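Local coordinates for citrate lyase subunit beta-like protein (Mycobacterium tuberculosis H37Rv, PDB 6ARB), which binds magnesium, pyruvate and coenzyme A as a homotrimeric lyase of the HpcH/HpaI aldolase family, and may play a role in fatty acid biosynthesis, at the interface of chains A and B. Coordinates in Å, arbitrary orientation; residue numbers count along the deposited sequence, not the author numbering. Chains: chain A/B, Citrate lyase subunit beta-like protein.

The interface of chains A and B. Residues chain A 172, 175-176; chain B 125, 147, 151, 166, 169-170.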
loop_
_atom_site.group_PDB
_atom_site.type_symbol
_atom_site.label_atom_id
_atom_site.label_comp_id
_atom_site.label_asym_id
_atom_site.label_seq_id
_atom_site.Cartn_x
_atom_site.Cartn_y
_atom_site.Cartn_z
ATOM N N SER A 172 1.624 6.353 3.061
ATOM C CA SER A 172 0.226 6.074 3.347
ATOM C C SER A 172 0.089 5.205 4.588
ATOM O O SER A 172 -0.799 5.415 5.412
ATOM C CB SER A 172 -0.412 5.331 2.178
ATOM O OG SER A 172 -0.447 6.144 1.037
ATOM N N LEU A 175 0.481 7.590 7.603
ATOM C CA LEU A 175 -0.703 8.443 7.716
ATOM C C LEU A 175 -1.889 7.679 8.317
ATOM O O LEU A 175 -2.609 8.206 9.168
ATOM C CB LEU A 175 -1.082 9.031 6.352
ATOM C CG LEU A 175 -2.339 9.911 6.255
ATOM C CD1 LEU A 175 -2.186 11.154 7.138
ATOM C CD2 LEU A 175 -2.651 10.290 4.809
ATOM N N LEU A 176 -2.093 6.439 7.881
ATOM C CA LEU A 176 -3.199 5.637 8.412
ATOM C C LEU A 176 -2.963 5.195 9.861
ATOM O O LEU A 176 -3.864 5.254 10.698
ATOM C CB LEU A 176 -3.488 4.428 7.502
ATOM C CG LEU A 176 -3.912 4.836 6.071
ATOM C CD1 LEU A 176 -3.745 3.676 5.082
ATOM C CD2 LEU A 176 -5.363 5.360 6.057
ATOM N N ALA B 125 -9.071 0.628 8.040
ATOM C CA ALA B 125 -8.016 0.149 7.137
ATOM C C ALA B 125 -6.981 -0.655 7.907
ATOM O O ALA B 125 -6.543 -1.722 7.474
ATOM C CB ALA B 125 -7.341 1.334 6.420
ATOM N N LEU B 147 -13.139 8.402 4.490
ATOM C CA LEU B 147 -11.723 8.188 4.757
ATOM C C LEU B 147 -11.002 9.530 4.828
ATOM O O LEU B 147 -10.365 9.855 5.831
ATOM C CB LEU B 147 -11.058 7.257 3.721
ATOM C CG LEU B 147 -9.543 7.037 3.937
ATOM C CD1 LEU B 147 -9.257 6.259 5.213
ATOM C CD2 LEU B 147 -8.911 6.345 2.739
ATOM N N LEU B 151 -9.555 11.402 8.258
ATOM C CA LEU B 151 -8.124 11.736 8.303
ATOM C C LEU B 151 -7.874 13.233 8.495
ATOM O O LEU B 151 -6.752 13.645 8.754
ATOM C CB LEU B 151 -7.404 11.289 7.026
ATOM C CG LEU B 151 -7.192 9.813 6.702
ATOM C CD1 LEU B 151 -6.782 9.657 5.234
ATOM C CD2 LEU B 151 -6.161 9.198 7.635
ATOM N N VAL B 166 -3.371 7.683 -0.619
ATOM C CA VAL B 166 -3.874 6.970 0.559
ATOM C C VAL B 166 -5.197 6.251 0.245
ATOM O O VAL B 166 -5.503 5.172 0.799
ATOM C CB VAL B 166 -3.947 7.898 1.795
ATOM C CG1 VAL B 166 -5.089 8.917 1.675
ATOM C CG2 VAL B 166 -4.068 7.086 3.088
ATOM N N HIS B 169 -4.331 3.262 -1.701
ATOM C CA HIS B 169 -3.764 2.302 -0.758
ATOM C C HIS B 169 -4.872 1.538 -0.029
ATOM O O HIS B 169 -4.824 0.309 0.111
ATOM C CB HIS B 169 -2.851 3.057 0.231
ATOM C CG HIS B 169 -2.119 2.181 1.214
ATOM N ND1 HIS B 169 -0.808 1.795 1.037
ATOM C CD2 HIS B 169 -2.499 1.679 2.410
ATOM C CE1 HIS B 169 -0.422 1.067 2.070
ATOM N NE2 HIS B 169 -1.431 0.982 2.917
ATOM N N VAL B 170 -5.883 2.267 0.421
ATOM C CA VAL B 170 -6.977 1.637 1.158
ATOM C C VAL B 170 -7.800 0.725 0.242
ATOM O O VAL B 170 -8.223 -0.343 0.655
ATOM C CB VAL B 170 -7.882 2.675 1.862
ATOM C CG1 VAL B 170 -9.144 1.988 2.415
ATOM C CG2 VAL B 170 -7.111 3.346 2.976
#
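Helix 165-180 of chain A packs against the start of the same helix of chain B and against helices 122-126 and 144-151 of chain B, with A:Leu176 set into a pocket of B:Val166, B:His169 and B:Val170; B:Leu147 and B:Ala125 stand at its margin. Both methyls of A:Leu176 touch CG2 of B:Val166 and CG2 of B:Val170. CD1 lies toward B:His169 and reaches its imidazole carbon CD2 at 3.6 Å; CD2 rests on CG2 of B:Val166 at 3.7 Å and lies toward B:Leu147, meeting its CD1 at 4.1 Å. In B:Val166 the methyl CG2 points away from the backbone N toward chain A and wedges between the two leucines, where it also meets CD2 of A:Leu175 at 3.9 Å. The side chains of A:Leu175 and B:Val166 cross nearly at right angles. A:Leu175 also presents CG to CD2 of B:Leu151, 4.1 Å away, the two side chains meeting at a slant. One turn before A:Leu176, A:Ser172 lays its CB over one face of the B:His169 ring, 3.9 Å from the centroid and displaced toward the rim, a CH-pi contact. The ring is held out for this by a chi1 of -176°, with CG opposite the backbone N. A:Leu176 CD1 approaches the ring's CD2 rim from the same side as A:Ser172 CB. The hydroxyl OG of A:Ser172 lies 3.6 Å from CA of B:Val166, close against the chain B backbone. This mainly apolar patch joins two neighbouring subunits and helps hold the homotrimer together.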